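PDB 2G7S: transcriptional regulator, TetR family from Agrobacterium tumefaciens, which probably binds operator DNA as a dimer and regulates transcription in response to a small ligand held by its C-terminal domain. Local coordinates for residues A[26-31]-A[51-56]; A[59-64]-A[104-109]; A[89-93]-A[181-186]; A[18-22]-A[100-105]. All blocks are in the same frame, centred on the assembly; numbering follows the deposited sequence. Where two conformers were deposited one is given.

In the fold
Contact 1 lies within the N-terminal DNA-binding region, contacts 2 and 4 join that region to the C-terminal part, and contact 3 lies within the latter. Contacts 1 and 2 both use helix 52-77, with centres about 13 Å apart. Contact 4, centred about 8 Å from contact 2, shares Cys104 and Val105 with it and sets helix 6-24 on the loop before helix 105-110. Along the chain contact 1 closes inside the loop that contact 4 spans, and contact 3 alternates with contacts 2 and 4. Contacts 1 and 3 are about 30 Å apart between centres, yet Trp92 of contact 3 touches Cys104, so packing runs continuously between the two domains.

Contact 1 of 4, residues A[26-31]-A[51-56]; sequences YNSFSY and SKSDLV
Lys52 reaches the backbone of segment 26-31 with its ammonium group: NZ donates to Tyr26 O at 2.8 Å and to Phe29 O at 2.9 Å. The second bond is the straighter at the acceptor, with a C=O...N angle of 165°. A third acceptor, a water at 2.9 Å from NZ, gives a proton to Asn27 OD1, so three oxygens grip an ammonium group that has three protons to offer. Two aromatic faces add to the setting. NZ stands 4.5 Å from the centroid of the Phe29 ring, close to its normal, and 4.7 Å from that of the Tyr26 ring; CE lies over the same two faces. Lysine suits this place because its chain, extended from CG to NZ, is long and slim enough to run along the Tyr26 ring and end over Phe29, where the charge reaches the carbonyls.

Around this centre the packing is apolar. Val56 CG2 approaches Tyr26 CE1 at 3.6 Å, and Leu55 CD1 lies 3.8 Å from Tyr31 CE1. The Tyr26 ring is carried to the lysine with CG anti to the backbone N (chi1 -171°).

Further out, Ser51 OG accepts from Asp54 N and so N-caps the helix that presents Lys52. Tyr26 N bonds to Glu112, while Phe29 packs on Leu20 and Ile21 of helix 6-24. The arrangement belongs to the TetR-type DNA-binding domain, where, as in the family, helices 31-38 and 42-48 probably form the helix-turn-helix and the start of helix 52-77 is tied to the loop that leads into helix 31-38.

Contact 2 of 4, residues A[59-64]-A[104-109]; sequences LVSQYR and CVCALL
Tyr63 lays its ring on Val105, and the course of its side chain traces the contact. CB leaves helix 59-64 toward the other segment, with CG anti to the backbone N (chi1 167°), which swings the ring across Val105. CG comes within 4.0 Å of Val105 CB. Along one side of the ring, CD1 meets Val105 CG2 at 3.7 Å and CE1 meets the same methyl a little farther off. Along the other, CD2 lies 3.9 Å from Cys106 SG and CE2 passes near both cysteine sulfurs. Val105 CB sits 3.9 Å from the ring centroid and only 5° off the normal, a CH-pi contact over the ring centre. The sulfurs of Cys104 and Cys106 approach obliquely. At the tip, the modelled distance from OH to Cys104 SG is too short to trust. The hydroxyl also packs against Trp92.

Beside the tyrosine, Val105 turns its other methyl, CG1, to Leu59 CD2 at 3.9 Å. Val60 divides its two branches: CG1 touches Cys106 SG at 3.7 Å, and CG2 meets Leu109 CD1 tip to tip at 3.6 Å. With the axes of the two short helical segments 11.0 Å apart, a broad tyrosine ring fills the gap, and valine and cysteine are compact enough to pack against its face and flank.

Dispersion, CH-pi and weakly polar sulfur-aromatic contacts carry this buried interface, so it depends on close fit of apolar surfaces rather than on charge.

Contact 3 of 4, residues A[89-93]-A[181-186]; sequences IGYWE and FGAITR
Glu93 and Arg186 supply the charged part of this contact. The arginine grips the carboxylate side-on with two nitrogens: NH2 donates to Glu93 OE1 at 2.7 Å and NE to Glu93 OE2 at 2.9 Å. Both bonds are nearly straight at the hydrogen, and both oxygens lie close to the guanidinium plane. The carboxylate itself is tipped 40° from that plane, so OE1 is met from above its own. A water gives a proton to OE2 and accepts one from Gly182 N; because glycine has no side chain, OE2 can settle 3.2 Å from Gly182 CA.

Apolar packing lies beneath the ion pair. Ile89, deposited in two conformers, in one of them holds CG2 over a face of the guanidinium, 3.5 Å from Arg186 CZ. Phe181 has CG anti to the backbone N (chi1 -177°), which brings its ring against helix 89-93; its CZ reaches Trp92 CB at 3.5 Å, while CD2 touches Glu93 CG at 3.7 Å.

Inside one helix, Thr185 OG1 donates to Phe181 O at 2.8 Å, which gives the hydroxyl proton of this buried residue an acceptor; Phe181 O also takes the backbone bond from Thr185 N.

The axes of the two segments run nearly antiparallel and approach to 10.4 Å. Helix 154-173 packs alongside both, its Phe161 against Ile89, Met169 against Trp92 and Ala168 against Phe181, and Ile184 faces Ala163 of the second subunit.

Contact 4 of 4, residues A[18-22]-A[100-105]; sequences RTLII and THPFCV
Thr19 and His101 make the direct polar link: Thr19 OG1 and His101 NE2 are hydrogen-bonded at 3.2 Å, and either could be the donor. The hydroxyl comes to the imidazole edge in the plane of the ring, where the nitrogen can use it. Two waters extend the polar net. One accepts from Arg18 NH1 and, weakly, from His101 ND1; the other donates to Thr19 O at 2.8 Å and to Thr100 O at 2.9 Å, joining two backbones that do not bond directly. The guanidinium has its stronger partner in Glu66, a salt bridge through NH1, and NH2 bonds to Gln62.

Helix 6-24 belongs to the DNA-binding domain of the TetR fold and loop 100-105 to its C-terminal domain, so these bonds cross the domain boundary. In TetR repressors generally, ligand-driven shifts pass between the two domains; whether this loop carries one here is not established.

Apolar contacts centre on Ile22, whose carbons beyond CB spread over several partners, CG1 and CD1 sharing Val105 CG2. CD1 lies over a face of the His101 ring, 3.8 Å from its centroid and 22° off the normal, a CH-pi contact. CG1 meets Val105 CG2 at 3.5 Å, and CG2 packs on Pro102 CD at 4.0 Å and on Phe103 CB at 3.9 Å. With CG1 anti to the carbonyl carbon (chi1 -69°), the two branches fan out over the loop, as beta-branched isoleucine can. Arg18 adds its aliphatic stem, CD resting 3.8 Å from His101 CE1.

Contact 1 of 4, residues A[26-31]-A[51-56]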
loop_
_atom_site.group_PDB
_atom_site.type_symbol
_atom_site.label_atom_id
_atom_site.label_comp_id
_atom_site.label_asym_id
_atom_site.label_seq_id
_atom_site.Cartn_x
_atom_site.Cartn_y
_atom_site.Cartn_z
ATOM N N TYR A 26 -5.388 -11.069 3.949
ATOM C CA TYR A 26 -6.515 -11.923 4.294
ATOM C C TYR A 26 -6.309 -13.372 3.845
ATOM O O TYR A 26 -6.721 -14.319 4.521
ATOM C CB TYR A 26 -7.734 -11.364 3.583
ATOM C CG TYR A 26 -9.017 -12.037 4.018
ATOM C CD1 TYR A 26 -9.665 -11.638 5.187
ATOM C CD2 TYR A 26 -9.618 -13.053 3.227
ATOM C CE1 TYR A 26 -10.876 -12.260 5.591
ATOM C CE2 TYR A 26 -10.834 -13.660 3.656
ATOM C CZ TYR A 26 -11.420 -13.268 4.843
ATOM O OH TYR A 26 -12.575 -13.853 5.283
ATOM N N ASN A 27 -5.753 -13.554 2.653
ATOM C CA ASN A 27 -5.676 -14.875 2.008
ATOM C C ASN A 27 -4.353 -15.560 2.227
ATOM O O ASN A 27 -4.065 -16.598 1.596
ATOM C CB ASN A 27 -6.014 -14.752 0.522
ATOM C CG ASN A 27 -7.497 -14.571 0.289
ATOM O OD1 ASN A 27 -8.272 -15.451 0.683
ATOM N ND2 ASN A 27 -7.910 -13.446 -0.320
ATOM N N SER A 28 -3.519 -14.993 3.083
ATOM C CA SER A 28 -2.179 -15.555 3.275
ATOM C C SER A 28 -2.120 -16.523 4.451
ATOM O O SER A 28 -1.015 -17.029 4.745
ATOM C CB SER A 28 -1.204 -14.442 3.595
ATOM O OG SER A 28 -1.388 -13.818 4.852
ATOM N N PHE A 29 -3.220 -16.712 5.177
ATOM C CA PHE A 29 -3.246 -17.661 6.314
ATOM C C PHE A 29 -4.533 -18.441 6.305
ATOM O O PHE A 29 -5.525 -18.013 5.717
ATOM C CB PHE A 29 -3.028 -16.943 7.649
ATOM C CG PHE A 29 -4.194 -16.131 8.072
ATOM C CD1 PHE A 29 -5.092 -16.679 8.983
ATOM C CD2 PHE A 29 -4.495 -14.854 7.520
ATOM C CE1 PHE A 29 -6.239 -16.016 9.402
ATOM C CE2 PHE A 29 -5.664 -14.217 7.919
ATOM C CZ PHE A 29 -6.532 -14.737 8.857
ATOM N N SER A 30 -4.477 -19.611 6.964
ATOM C CA SER A 30 -5.612 -20.502 7.029
ATOM C C SER A 30 -5.854 -20.828 8.516
ATOM O O SER A 30 -4.993 -20.600 9.408
ATOM C CB SER A 30 -5.317 -21.852 6.388
ATOM O OG SER A 30 -4.167 -22.434 6.977
ATOM N N TYR A 31 -6.985 -21.474 8.768
ATOM C CA TYR A 31 -7.190 -22.004 10.135
ATOM C C TYR A 31 -6.136 -23.049 10.470
ATOM O O TYR A 31 -5.723 -23.127 11.638
ATOM C CB TYR A 31 -8.599 -22.634 10.269
ATOM C CG TYR A 31 -9.695 -21.638 10.484
ATOM C CD1 TYR A 31 -9.509 -20.260 10.190
ATOM C CD2 TYR A 31 -10.916 -22.028 11.047
ATOM C CE1 TYR A 31 -10.547 -19.358 10.400
ATOM C CE2 TYR A 31 -11.953 -21.125 11.284
ATOM C CZ TYR A 31 -11.759 -19.791 10.946
ATOM O OH TYR A 31 -12.755 -18.904 11.192
ATOM N N SER A 51 -16.986 -17.860 11.156
ATOM C CA SER A 51 -16.429 -17.859 9.833
ATOM C C SER A 51 -15.145 -17.078 9.908
ATOM O O SER A 51 -14.936 -16.286 10.857
ATOM C CB SER A 51 -17.359 -17.134 8.881
ATOM O OG SER A 51 -17.443 -15.751 9.242
ATOM N N LYS A 52 -14.325 -17.218 8.874
ATOM C CA LYS A 52 -13.099 -16.438 8.792
ATOM C C LYS A 52 -13.403 -14.954 8.636
ATOM O O LYS A 52 -12.680 -14.099 9.221
ATOM C CB LYS A 52 -12.260 -16.966 7.622
ATOM C CG LYS A 52 -10.960 -16.191 7.475
ATOM C CD LYS A 52 -10.177 -16.823 6.292
ATOM C CE LYS A 52 -8.850 -16.122 6.150
ATOM N NZ LYS A 52 -8.032 -16.750 5.003
ATOM N N SER A 53 -14.465 -14.607 7.939
ATOM C CA SER A 53 -14.803 -13.168 7.819
ATOM C C SER A 53 -15.102 -12.617 9.193
ATOM O O SER A 53 -14.720 -11.459 9.475
ATOM C CB SER A 53 -15.942 -12.932 6.863
ATOM O OG SER A 53 -17.124 -13.473 7.310
ATOM N N ASP A 54 -15.847 -13.383 10.020
ATOM C CA ASP A 54 -16.105 -12.868 11.338
ATOM C C ASP A 54 -14.826 -12.748 12.200
ATOM O O ASP A 54 -14.638 -11.742 12.920
ATOM C CB ASP A 54 -17.061 -13.808 12.037
ATOM C CG ASP A 54 -17.369 -13.336 13.472
ATOM O OD1 ASP A 54 -18.065 -12.291 13.579
ATOM O OD2 ASP A 54 -16.931 -14.023 14.403
ATOM N N LEU A 55 -13.940 -13.739 12.098
ATOM C CA LEU A 55 -12.683 -13.650 12.834
ATOM C C LEU A 55 -11.934 -12.369 12.442
ATOM O O LEU A 55 -11.439 -11.603 13.306
ATOM C CB LEU A 55 -11.881 -14.903 12.453
ATOM C CG LEU A 55 -10.648 -15.144 13.280
ATOM C CD1 LEU A 55 -10.217 -16.681 13.123
ATOM C CD2 LEU A 55 -9.607 -14.298 12.789
ATOM N N VAL A 56 -11.865 -12.128 11.134
ATOM C CA VAL A 56 -11.093 -10.938 10.696
ATOM C C VAL A 56 -11.845 -9.624 11.036
ATOM O O VAL A 56 -11.175 -8.630 11.417
ATOM C CB VAL A 56 -10.762 -11.079 9.208
ATOM C CG1 VAL A 56 -10.072 -9.789 8.693
ATOM C CG2 VAL A 56 -9.830 -12.309 9.032
HETATM O O HOH W 1 -9.412 -16.853 2.508
#

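Contact 2 of 4, residues A[59-64]-A[104-109]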
loop_
_atom_site.group_PDB
_atom_site.type_symbol
_atom_site.label_atom_id
_atom_site.label_comp_id
_atom_site.label_asym_id
_atom_site.label_seq_id
_atom_site.Cartn_x
_atom_site.Cartn_y
_atom_site.Cartn_z
ATOM N N LEU A 59 -10.855 -9.091 14.583
ATOM C CA LEU A 59 -9.466 -8.691 14.691
ATOM C C LEU A 59 -9.322 -7.236 14.302
ATOM O O LEU A 59 -8.565 -6.499 14.980
ATOM C CB LEU A 59 -8.715 -9.603 13.672
ATOM C CG LEU A 59 -7.301 -9.608 13.227
ATOM C CD1 LEU A 59 -7.069 -10.888 12.385
ATOM C CD2 LEU A 59 -6.844 -8.344 12.597
ATOM N N VAL A 60 -9.948 -6.829 13.177
ATOM C CA VAL A 60 -9.769 -5.435 12.736
ATOM C C VAL A 60 -10.457 -4.504 13.733
ATOM O O VAL A 60 -9.904 -3.435 14.030
ATOM C CB VAL A 60 -10.331 -5.236 11.348
ATOM C CG1 VAL A 60 -10.314 -3.795 10.969
ATOM C CG2 VAL A 60 -9.527 -6.115 10.321
ATOM N N SER A 61 -11.661 -4.878 14.259
ATOM C CA SER A 61 -12.310 -3.974 15.242
ATOM C C SER A 61 -11.381 -3.770 16.474
ATOM O O SER A 61 -11.210 -2.619 16.962
ATOM C CB SER A 61 -13.637 -4.629 15.699
ATOM O OG SER A 61 -14.238 -3.834 16.668
ATOM N N GLN A 62 -10.710 -4.831 16.918
ATOM C CA GLN A 62 -9.818 -4.723 18.103
ATOM C C GLN A 62 -8.592 -3.875 17.705
ATOM O O GLN A 62 -8.073 -3.071 18.526
ATOM C CB GLN A 62 -9.342 -6.130 18.479
ATOM C CG GLN A 62 -8.336 -6.206 19.645
ATOM C CD GLN A 62 -7.965 -7.670 19.834
ATOM O OE1 GLN A 62 -7.160 -8.253 19.077
ATOM N NE2 GLN A 62 -8.605 -8.296 20.793
ATOM N N TYR A 63 -8.077 -4.082 16.490
ATOM C CA TYR A 63 -6.874 -3.324 16.048
ATOM C C TYR A 63 -7.246 -1.809 16.020
ATOM O O TYR A 63 -6.450 -0.954 16.431
ATOM C CB TYR A 63 -6.500 -3.775 14.607
ATOM C CG TYR A 63 -5.508 -2.829 14.007
ATOM C CD1 TYR A 63 -4.130 -2.959 14.315
ATOM C CD2 TYR A 63 -5.922 -1.825 13.102
ATOM C CE1 TYR A 63 -3.205 -2.083 13.747
ATOM C CE2 TYR A 63 -4.957 -0.960 12.478
ATOM C CZ TYR A 63 -3.628 -1.093 12.838
ATOM O OH TYR A 63 -2.630 -0.245 12.317
ATOM N N ARG A 64 -8.419 -1.477 15.501
ATOM C CA ARG A 64 -8.800 -0.079 15.429
ATOM C C ARG A 64 -8.946 0.458 16.855
ATOM O O ARG A 64 -8.418 1.535 17.169
ATOM C CB ARG A 64 -10.075 0.084 14.662
ATOM C CG ARG A 64 -9.855 -0.202 13.187
ATOM C CD ARG A 64 -11.230 -0.139 12.503
ATOM N NE ARG A 64 -11.738 1.230 12.587
ATOM C CZ ARG A 64 -13.031 1.564 12.535
ATOM N NH1 ARG A 64 -14.006 0.641 12.386
ATOM N NH2 ARG A 64 -13.369 2.855 12.649
ATOM N N CYS A 104 0.507 -1.648 9.089
ATOM C CA CYS A 104 -0.849 -1.449 9.585
ATOM C C CYS A 104 -1.776 -2.544 8.975
ATOM O O CYS A 104 -1.799 -2.740 7.764
ATOM C CB CYS A 104 -1.280 -0.056 9.147
ATOM S SG CYS A 104 -3.089 0.206 9.452
ATOM N N VAL A 105 -2.529 -3.248 9.828
ATOM C CA VAL A 105 -3.476 -4.263 9.364
ATOM C C VAL A 105 -4.426 -3.683 8.346
ATOM O O VAL A 105 -4.763 -4.344 7.351
ATOM C CB VAL A 105 -4.297 -4.703 10.638
ATOM C CG1 VAL A 105 -5.543 -5.513 10.227
ATOM C CG2 VAL A 105 -3.430 -5.480 11.637
ATOM N N CYS A 106 -4.911 -2.455 8.620
ATOM C CA CYS A 106 -5.956 -1.902 7.745
ATOM C C CYS A 106 -5.333 -1.419 6.435
ATOM O O CYS A 106 -5.936 -1.577 5.372
ATOM C CB CYS A 106 -6.703 -0.776 8.405
ATOM S SG CYS A 106 -7.778 -1.456 9.716
ATOM N N ALA A 107 -4.121 -0.841 6.475
ATOM C CA ALA A 107 -3.521 -0.429 5.231
ATOM C C ALA A 107 -3.279 -1.661 4.330
ATOM O O ALA A 107 -3.394 -1.597 3.092
ATOM C CB ALA A 107 -2.197 0.339 5.515
ATOM N N LEU A 108 -2.842 -2.771 4.939
ATOM C CA LEU A 108 -2.567 -3.957 4.158
ATOM C C LEU A 108 -3.873 -4.476 3.551
ATOM O O LEU A 108 -3.943 -4.811 2.364
ATOM C CB LEU A 108 -1.811 -5.048 5.036
ATOM C CG LEU A 108 -0.861 -6.009 4.224
ATOM C CD1 LEU A 108 0.038 -6.789 5.174
ATOM C CD2 LEU A 108 -1.482 -6.915 3.213
ATOM N N LEU A 109 -4.895 -4.635 4.403
ATOM C CA LEU A 109 -6.159 -5.162 3.879
ATOM C C LEU A 109 -6.723 -4.227 2.797
ATOM O O LEU A 109 -7.407 -4.717 1.912
ATOM C CB LEU A 109 -7.171 -5.315 5.004
ATOM C CG LEU A 109 -6.887 -6.495 5.953
ATOM C CD1 LEU A 109 -7.760 -6.406 7.209
ATOM C CD2 LEU A 109 -7.127 -7.881 5.282
#

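Contact 3 of 4, residues A[89-93]-A[181-186]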
loop_
_atom_site.group_PDB
_atom_site.type_symbol
_atom_site.label_atom_id
_atom_site.label_comp_id
_atom_site.label_asym_id
_atom_site.label_seq_id
_atom_site.Cartn_x
_atom_site.Cartn_y
_atom_site.Cartn_z
ATOM N N ILE A 89 4.586 9.569 13.930
ATOM C CA ILE A 89 5.628 9.051 13.067
ATOM C C ILE A 89 6.575 8.147 13.859
ATOM O O ILE A 89 7.010 7.090 13.372
ATOM C CB ILE A 89 6.387 10.190 12.362
ATOM C CG1 ILE A 89 5.447 10.843 11.340
ATOM C CG2 ILE A 89 7.730 9.714 11.690
ATOM C CD1 ILE A 89 6.083 11.993 10.621
ATOM N N GLY A 90 6.936 8.599 15.061
ATOM C CA GLY A 90 7.848 7.796 15.912
ATOM C C GLY A 90 7.250 6.468 16.327
ATOM O O GLY A 90 7.971 5.433 16.409
ATOM N N TYR A 91 5.943 6.466 16.561
ATOM C CA TYR A 91 5.255 5.223 16.935
ATOM C C TYR A 91 5.426 4.219 15.795
ATOM O O TYR A 91 5.800 3.068 16.028
ATOM C CB TYR A 91 3.772 5.537 17.142
ATOM C CG TYR A 91 2.900 4.304 17.037
ATOM C CD1 TYR A 91 2.894 3.316 18.055
ATOM C CD2 TYR A 91 2.151 4.081 15.893
ATOM C CE1 TYR A 91 2.076 2.176 17.898
ATOM C CE2 TYR A 91 1.364 2.959 15.760
ATOM C CZ TYR A 91 1.328 2.042 16.742
ATOM O OH TYR A 91 0.486 0.897 16.477
ATOM N N TRP A 92 5.208 4.630 14.555
ATOM C CA TRP A 92 5.333 3.661 13.434
ATOM C C TRP A 92 6.808 3.240 13.225
ATOM O O TRP A 92 7.080 2.086 12.919
ATOM C CB TRP A 92 4.733 4.221 12.146
ATOM C CG TRP A 92 3.314 3.906 12.113
ATOM C CD1 TRP A 92 2.236 4.799 12.115
ATOM C CD2 TRP A 92 2.737 2.586 12.068
ATOM N NE1 TRP A 92 1.040 4.072 12.100
ATOM C CE2 TRP A 92 1.327 2.723 12.083
ATOM C CE3 TRP A 92 3.295 1.304 12.001
ATOM C CZ2 TRP A 92 0.462 1.619 12.033
ATOM C CZ3 TRP A 92 2.430 0.204 11.988
ATOM C CH2 TRP A 92 1.020 0.396 12.042
ATOM N N GLU A 93 7.742 4.177 13.409
ATOM C CA GLU A 93 9.147 3.771 13.333
ATOM C C GLU A 93 9.481 2.727 14.349
ATOM O O GLU A 93 10.227 1.735 14.044
ATOM C CB GLU A 93 10.067 4.974 13.551
ATOM C CG GLU A 93 9.994 5.903 12.385
ATOM C CD GLU A 93 10.790 7.214 12.571
ATOM O OE1 GLU A 93 10.995 7.626 13.738
ATOM O OE2 GLU A 93 11.218 7.784 11.554
ATOM N N PHE A 181 11.132 4.771 6.369
ATOM C CA PHE A 181 9.841 5.309 6.796
ATOM C C PHE A 181 9.973 6.766 7.228
ATOM O O PHE A 181 9.196 7.644 6.754
ATOM C CB PHE A 181 9.247 4.463 7.930
ATOM C CG PHE A 181 7.871 4.924 8.366
ATOM C CD1 PHE A 181 6.728 4.525 7.689
ATOM C CD2 PHE A 181 7.734 5.777 9.433
ATOM C CE1 PHE A 181 5.450 4.996 8.092
ATOM C CE2 PHE A 181 6.495 6.252 9.836
ATOM C CZ PHE A 181 5.342 5.862 9.171
ATOM N N GLY A 182 10.988 7.078 8.040
ATOM C CA GLY A 182 11.197 8.456 8.430
ATOM C C GLY A 182 11.666 9.346 7.283
ATOM O O GLY A 182 11.305 10.523 7.169
ATOM N N ALA A 183 12.507 8.778 6.403
ATOM C CA ALA A 183 13.030 9.585 5.300
ATOM C C ALA A 183 11.918 10.050 4.374
ATOM O O ALA A 183 12.052 11.097 3.682
ATOM C CB ALA A 183 14.017 8.763 4.487
ATOM N N ILE A 184 10.823 9.292 4.320
ATOM C CA ILE A 184 9.721 9.683 3.452
ATOM C C ILE A 184 8.722 10.580 4.201
ATOM O O ILE A 184 8.185 11.539 3.555
ATOM C CB ILE A 184 9.012 8.430 2.904
ATOM C CG1 ILE A 184 9.941 7.755 1.894
ATOM C CG2 ILE A 184 7.644 8.740 2.286
ATOM C CD1 ILE A 184 9.509 6.344 1.557
ATOM N N THR A 185 8.426 10.273 5.470
ATOM C CA THR A 185 7.341 10.975 6.135
ATOM C C THR A 185 7.775 12.280 6.834
ATOM O O THR A 185 6.958 13.213 6.950
ATOM C CB THR A 185 6.684 10.096 7.198
ATOM O OG1 THR A 185 7.668 9.606 8.121
ATOM C CG2 THR A 185 5.939 8.904 6.575
ATOM N N ARG A 186 9.032 12.338 7.269
ATOM C CA ARG A 186 9.432 13.469 8.118
ATOM C C ARG A 186 9.556 14.784 7.315
ATOM O O ARG A 186 9.365 15.871 7.879
ATOM C CB ARG A 186 10.688 13.109 8.935
ATOM C CG ARG A 186 10.259 12.076 10.020
ATOM C CD ARG A 186 11.513 11.568 10.753
ATOM N NE ARG A 186 11.152 10.665 11.844
ATOM C CZ ARG A 186 10.666 11.115 12.986
ATOM N NH1 ARG A 186 10.474 12.452 13.180
ATOM N NH2 ARG A 186 10.345 10.235 13.973
HETATM O O HOH W 2 12.628 5.783 10.000
#

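Contact 4 of 4, residues A[18-22]-A[100-105]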
loop_
_atom_site.group_PDB
_atom_site.type_symbol
_atom_site.label_atom_id
_atom_site.label_comp_id
_atom_site.label_asym_id
_atom_site.label_seq_id
_atom_site.Cartn_x
_atom_site.Cartn_y
_atom_site.Cartn_z
ATOM N N ARG A 18 -3.787 -11.865 13.898
ATOM C CA ARG A 18 -3.289 -10.477 13.621
ATOM C C ARG A 18 -1.835 -10.580 13.108
ATOM O O ARG A 18 -1.464 -9.914 12.124
ATOM C CB ARG A 18 -3.364 -9.628 14.865
ATOM C CG ARG A 18 -3.083 -8.190 14.387
ATOM C CD ARG A 18 -2.999 -7.063 15.275
ATOM N NE ARG A 18 -4.062 -7.006 16.231
ATOM C CZ ARG A 18 -4.138 -6.029 17.162
ATOM N NH1 ARG A 18 -3.196 -5.077 17.172
ATOM N NH2 ARG A 18 -5.122 -6.058 18.075
ATOM N N THR A 19 -0.989 -11.366 13.773
ATOM C CA THR A 19 0.389 -11.446 13.321
ATOM C C THR A 19 0.463 -12.029 11.915
ATOM O O THR A 19 1.196 -11.524 11.065
ATOM C CB THR A 19 1.162 -12.325 14.327
ATOM O OG1 THR A 19 1.091 -11.675 15.593
ATOM C CG2 THR A 19 2.595 -12.522 13.918
ATOM N N LEU A 20 -0.359 -13.045 11.630
ATOM C CA LEU A 20 -0.315 -13.660 10.292
ATOM C C LEU A 20 -0.814 -12.683 9.211
ATOM O O LEU A 20 -0.286 -12.643 8.103
ATOM C CB LEU A 20 -1.130 -14.995 10.210
ATOM C CG LEU A 20 -0.643 -16.071 11.243
ATOM C CD1 LEU A 20 -1.563 -17.267 11.110
ATOM C CD2 LEU A 20 0.832 -16.435 10.923
ATOM N N ILE A 21 -1.895 -11.941 9.518
ATOM C CA ILE A 21 -2.470 -11.075 8.522
ATOM C C ILE A 21 -1.502 -9.917 8.161
ATOM O O ILE A 21 -1.503 -9.432 6.991
ATOM C CB ILE A 21 -3.853 -10.595 8.957
ATOM C CG1 ILE A 21 -4.833 -10.512 7.840
ATOM C CG2 ILE A 21 -3.770 -9.512 9.987
ATOM C CD1 ILE A 21 -6.303 -10.346 8.273
ATOM N N ILE A 22 -0.684 -9.484 9.131
ATOM C CA ILE A 22 0.294 -8.445 8.834
ATOM C C ILE A 22 1.401 -8.915 7.906
ATOM O O ILE A 22 2.073 -8.097 7.228
ATOM C CB ILE A 22 0.775 -7.828 10.186
ATOM C CG1 ILE A 22 -0.357 -7.044 10.810
ATOM C CG2 ILE A 22 1.981 -6.904 9.974
ATOM C CD1 ILE A 22 -0.059 -6.751 12.292
ATOM N N THR A 100 7.628 -7.089 14.702
ATOM C CA THR A 100 6.587 -8.062 15.015
ATOM C C THR A 100 5.331 -7.751 14.150
ATOM O O THR A 100 4.800 -8.655 13.449
ATOM C CB THR A 100 6.351 -8.051 16.545
ATOM O OG1 THR A 100 7.474 -8.685 17.187
ATOM C CG2 THR A 100 5.036 -8.734 16.946
ATOM N N HIS A 101 4.928 -6.463 14.147
ATOM C CA HIS A 101 3.768 -5.857 13.461
ATOM C C HIS A 101 4.234 -4.562 12.690
ATOM O O HIS A 101 3.842 -3.464 13.001
ATOM C CB HIS A 101 2.739 -5.441 14.521
ATOM C CG HIS A 101 2.031 -6.600 15.212
ATOM N ND1 HIS A 101 1.000 -6.399 16.108
ATOM C CD2 HIS A 101 2.111 -7.947 15.030
ATOM C CE1 HIS A 101 0.550 -7.571 16.531
ATOM N NE2 HIS A 101 1.220 -8.529 15.906
ATOM N N PRO A 102 5.117 -4.706 11.682
ATOM C CA PRO A 102 5.718 -3.585 10.974
ATOM C C PRO A 102 4.828 -3.036 9.851
ATOM O O PRO A 102 5.328 -2.359 8.969
ATOM C CB PRO A 102 7.000 -4.191 10.371
ATOM C CG PRO A 102 6.509 -5.610 9.992
ATOM C CD PRO A 102 5.656 -6.010 11.196
ATOM N N PHE A 103 3.532 -3.312 9.883
ATOM C CA PHE A 103 2.630 -2.807 8.841
ATOM C C PHE A 103 1.265 -2.635 9.509
ATOM O O PHE A 103 0.901 -3.452 10.381
ATOM C CB PHE A 103 2.534 -3.784 7.664
ATOM C CG PHE A 103 2.393 -3.110 6.289
ATOM C CD1 PHE A 103 3.468 -2.960 5.452
ATOM C CD2 PHE A 103 1.163 -2.679 5.849
ATOM C CE1 PHE A 103 3.359 -2.387 4.198
ATOM C CE2 PHE A 103 1.032 -2.131 4.580
ATOM C CZ PHE A 103 2.113 -1.957 3.779
ATOM N N CYS A 104 0.507 -1.648 9.089
ATOM C CA CYS A 104 -0.849 -1.449 9.585
ATOM C C CYS A 104 -1.776 -2.544 8.975
ATOM O O CYS A 104 -1.799 -2.740 7.764
ATOM C CB CYS A 104 -1.280 -0.056 9.147
ATOM S SG CYS A 104 -3.089 0.206 9.452
ATOM N N VAL A 105 -2.529 -3.248 9.828
ATOM C CA VAL A 105 -3.476 -4.263 9.364
ATOM C C VAL A 105 -4.426 -3.683 8.346
ATOM O O VAL A 105 -4.763 -4.344 7.351
ATOM C CB VAL A 105 -4.297 -4.703 10.638
ATOM C CG1 VAL A 105 -5.543 -5.513 10.227
ATOM C CG2 VAL A 105 -3.430 -5.480 11.637
HETATM O O HOH W 3 -0.991 -4.717 15.200
HETATM O O HOH W 4 3.607 -10.082 11.268
#